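Local atomic coordinates of ApaG protein (Pseudomonas aeruginosa, PDB entry 3NRF), a protein that is of unknown function but is probably exported, being made with a signal peptide, and has a domain related to the MPT63/MPB63 group. Residues V33-A38 against S48-Q53. Numbering follows the deposited sequence. Where two conformers were deposited one is given.
Sequences VRLVNA and SCLVAQ
In the apolar core of an all-beta domain, Leu50 on strand 49-53 divides its two methyl branches between Val33 and Leu35 of strand 24-37. These strands belong to one antiparallel sheet but are not adjacent in it, since strands 79-88 and 59-65 intervene, and they meet through side chains alone. CA of Val33 and CA of Leu50 stand 9.4 Å apart, far wider than paired strands; with the side chains pointing inward, this implies that the sheet bends until its non-adjacent strands face each other across the core.

Val33 and Leu50 lie alongside each other, pointing in opposite senses, with Val33 CG1 4.2 Å from Leu50 CD1. The anti placement of Val33 CG1 relative to its own backbone N (chi1 180°) turns this methyl to the leucine. The other branch, Leu50 CD2, meets Leu35 CD2 methyl to methyl at 4.0 Å, the two side chains running at a slant to each other. In Leu50, chi2 of 170° extends CD1 away from CA toward the valine and leaves CD2 as the side branch for Leu35. A forked leucine suits this place because its two methyls can each pack against a different neighbour, while compact, beta-branched Val33 fits an extended strand. The longer Leu35 carries its CD2 across to Leu50 and also packs on Val80 and Leu69. The van der Waals interface is small, 107 Å² in all.

Strand alternation puts Val33 and Leu35 on the inner face, whereas exposed Arg34 points away and forms a salt bridge with Glu81. Val9 touches both inward residues, and Leu101 packs on Leu50. Next to Leu50, Cys49 forms a disulfide with Cys105, tying this strand to the chain's C-terminal end. Aliphatic side chains meeting between non-neighbouring strands are consistent with a beta-sandwich core, as in the immunoglobulin-like fold of MPT63.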
ATOM      1  N   VAL B  33       5.932 -17.049   1.079  1.00 15.56           N
ATOM      2  CA  VAL B  33       7.281 -17.539   1.148  1.00 17.05           C
ATOM      3  C   VAL B  33       7.418 -18.838   0.346  1.00 19.43           C
ATOM      4  O   VAL B  33       6.560 -19.724   0.454  1.00 20.45           O
ATOM      5  CB  VAL B  33       7.681 -17.833   2.633  1.00 17.29           C
ATOM      6  CG1 VAL B  33       9.098 -18.352   2.727  1.00 19.23           C
ATOM      7  CG2 VAL B  33       7.496 -16.582   3.502  1.00 16.40           C
ATOM      8  N   ARG B  34       8.522 -18.980  -0.374  1.00 19.19           N
ATOM      9  CA  ARG B  34       8.851 -20.226  -1.080  1.00 16.95           C
ATOM     10  C   ARG B  34      10.231 -20.663  -0.621  1.00 18.30           C
ATOM     11  O   ARG B  34      11.172 -19.873  -0.656  1.00 21.44           O
ATOM     12  CB  ARG B  34       8.868 -20.058  -2.600  1.00 22.51           C
ATOM     13  CG  ARG B  34       9.185 -21.391  -3.311  1.00 20.20           C
ATOM     14  CD  ARG B  34       9.113 -21.298  -4.821  1.00 27.44           C
ATOM     15  NE  ARG B  34       7.808 -20.820  -5.271  1.00 27.55           N
ATOM     16  CZ  ARG B  34       7.493 -20.637  -6.560  1.00 29.99           C
ATOM     17  NH1 ARG B  34       8.407 -20.846  -7.492  1.00 34.80           N
ATOM     18  NH2 ARG B  34       6.287 -20.201  -6.905  1.00 28.73           N
ATOM     19  N   LEU B  35      10.363 -21.906  -0.182  1.00 20.63           N
ATOM     20  CA  LEU B  35      11.651 -22.444   0.199  1.00 18.02           C
ATOM     21  C   LEU B  35      12.069 -23.361  -0.931  1.00 23.16           C
ATOM     22  O   LEU B  35      11.266 -24.207  -1.331  1.00 22.01           O
ATOM     23  CB  LEU B  35      11.552 -23.252   1.486  1.00 18.33           C
ATOM     24  CG  LEU B  35      10.925 -22.500   2.651  1.00 21.33           C
ATOM     25  CD1 LEU B  35      10.834 -23.467   3.816  1.00 20.23           C
ATOM     26  CD2 LEU B  35      11.746 -21.230   3.014  1.00 18.54           C
ATOM     27  N   VAL B  36      13.299 -23.170  -1.432  1.00 19.76           N
ATOM     28  CA  VAL B  36      13.850 -23.940  -2.539  1.00 19.21           C
ATOM     29  C   VAL B  36      15.185 -24.578  -2.135  1.00 25.64           C
ATOM     30  O   VAL B  36      16.147 -23.866  -1.842  1.00 23.77           O
ATOM     31  CB  VAL B  36      14.097 -23.056  -3.809  1.00 20.94           C
ATOM     32  CG1 VAL B  36      14.665 -23.906  -4.970  1.00 25.65           C
ATOM     33  CG2 VAL B  36      12.807 -22.343  -4.241  1.00 21.96           C
ATOM     34  N   ASN B  37      15.247 -25.919  -2.116  1.00 27.28           N
ATOM     35  CA  ASN B  37      16.489 -26.626  -1.775  1.00 28.10           C
ATOM     36  C   ASN B  37      17.330 -26.704  -3.016  1.00 31.62           C
ATOM     37  O   ASN B  37      17.087 -27.556  -3.882  1.00 27.76           O
ATOM     38  CB  ASN B  37      16.241 -28.028  -1.170  1.00 31.44           C
ATOM     39  CG  ASN B  37      17.551 -28.799  -0.843  1.00 33.21           C
ATOM     40  OD1 ASN B  37      18.648 -28.330  -1.107  1.00 37.13           O
ATOM     41  ND2 ASN B  37      17.415 -29.992  -0.276  1.00 32.83           N
ATOM     42  N   ALA B  38      18.321 -25.813  -3.108  1.00 32.87           N
ATOM     43  CA  ALA B  38      19.219 -25.745  -4.268  1.00 44.03           C
ATOM     44  C   ALA B  38      20.306 -26.828  -4.273  1.00 43.34           C
ATOM     45  O   ALA B  38      20.885 -27.127  -5.320  1.00 47.68           O
ATOM     46  CB  ALA B  38      19.870 -24.357  -4.329  1.00 38.42           C
ATOM     47  N   SER B  48      15.117 -25.481  12.562  1.00 24.94           N
ATOM     48  CA  SER B  48      15.080 -24.168  11.917  1.00 19.57           C
ATOM     49  C   SER B  48      13.677 -23.525  11.952  1.00 25.28           C
ATOM     50  O   SER B  48      12.654 -24.192  12.122  1.00 24.37           O
ATOM     51  CB  SER B  48      15.470 -24.293  10.450  1.00 28.57           C
ATOM     52  OG  SER B  48      16.768 -24.845  10.288  1.00 33.02           O
ATOM     53  N   CYS B  49      13.640 -22.211  11.775  1.00 20.35           N
ATOM     54  CA  CYS B  49      12.376 -21.465  11.727  1.00 19.18           C
ATOM     55  C   CYS B  49      12.557 -20.262  10.829  1.00 14.17           C
ATOM     56  O   CYS B  49      13.693 -19.822  10.609  1.00 15.65           O
ATOM     57  CB  CYS B  49      11.946 -20.947  13.115  1.00 20.35           C
ATOM     58  SG  CYS B  49      13.290 -20.076  14.049  1.00 23.26           S
ATOM     59  N   LEU B  50      11.436 -19.781  10.295  1.00 16.03           N
ATOM     60  CA  LEU B  50      11.408 -18.555   9.522  1.00 14.54           C
ATOM     61  C   LEU B  50      11.373 -17.341  10.456  1.00 12.41           C
ATOM     62  O   LEU B  50      10.619 -17.287  11.462  1.00 15.49           O
ATOM     63  CB  LEU B  50      10.187 -18.515   8.584  1.00 17.27           C
ATOM     64  CG  LEU B  50      10.251 -19.504   7.437  1.00 17.52           C
ATOM     65  CD1 LEU B  50       8.861 -19.555   6.719  1.00 25.55           C
ATOM     66  CD2 LEU B  50      11.361 -19.207   6.467  1.00 22.62           C
ATOM     67  N   VAL B  51      12.223 -16.391  10.113  1.00 13.83           N
ATOM     68  CA  VAL B  51      12.247 -15.114  10.812  0.50 13.90           C
ATOM     69  C   VAL B  51      12.225 -13.949   9.855  1.00 17.37           C
ATOM     70  O   VAL B  51      12.819 -13.995   8.798  1.00 19.33           O
ATOM     71  CB  VAL B  51      13.444 -14.991  11.761  0.50 18.20           C
ATOM     72  CG1 VAL B  51      13.290 -15.980  12.867  0.50 17.10           C
ATOM     73  CG2 VAL B  51      14.748 -15.181  11.023  0.50 13.02           C
ATOM     74  N   ALA B  52      11.490 -12.921  10.232  1.00 16.76           N
ATOM     75  CA  ALA B  52      11.447 -11.680   9.470  1.00 15.03           C
ATOM     76  C   ALA B  52      12.364 -10.711  10.182  1.00 12.62           C
ATOM     77  O   ALA B  52      12.405 -10.686  11.421  1.00 15.38           O
ATOM     78  CB  ALA B  52      10.008 -11.136   9.344  1.00 14.89           C
ATOM     79  N   GLN B  53      13.027  -9.839   9.433  1.00 13.40           N
ATOM     80  CA  GLN B  53      14.022  -8.966   9.994  0.67 12.34           C
ATOM     81  C   GLN B  53      14.007  -7.604   9.297  1.00 13.52           C
ATOM     82  O   GLN B  53      13.752  -7.530   8.079  1.00 16.37           O
ATOM     83  CB  GLN B  53      15.376  -9.643   9.793  0.67 15.01           C
ATOM     84  CG  GLN B  53      16.494  -9.062  10.612  0.67 19.80           C
ATOM     85  CD  GLN B  53      17.807  -9.802  10.408  0.67 18.25           C
ATOM     86  OE1 GLN B  53      18.135 -10.232   9.302  0.67 19.84           O
ATOM     87  NE2 GLN B  53      18.543  -9.972  11.489  0.67 20.08           N
TER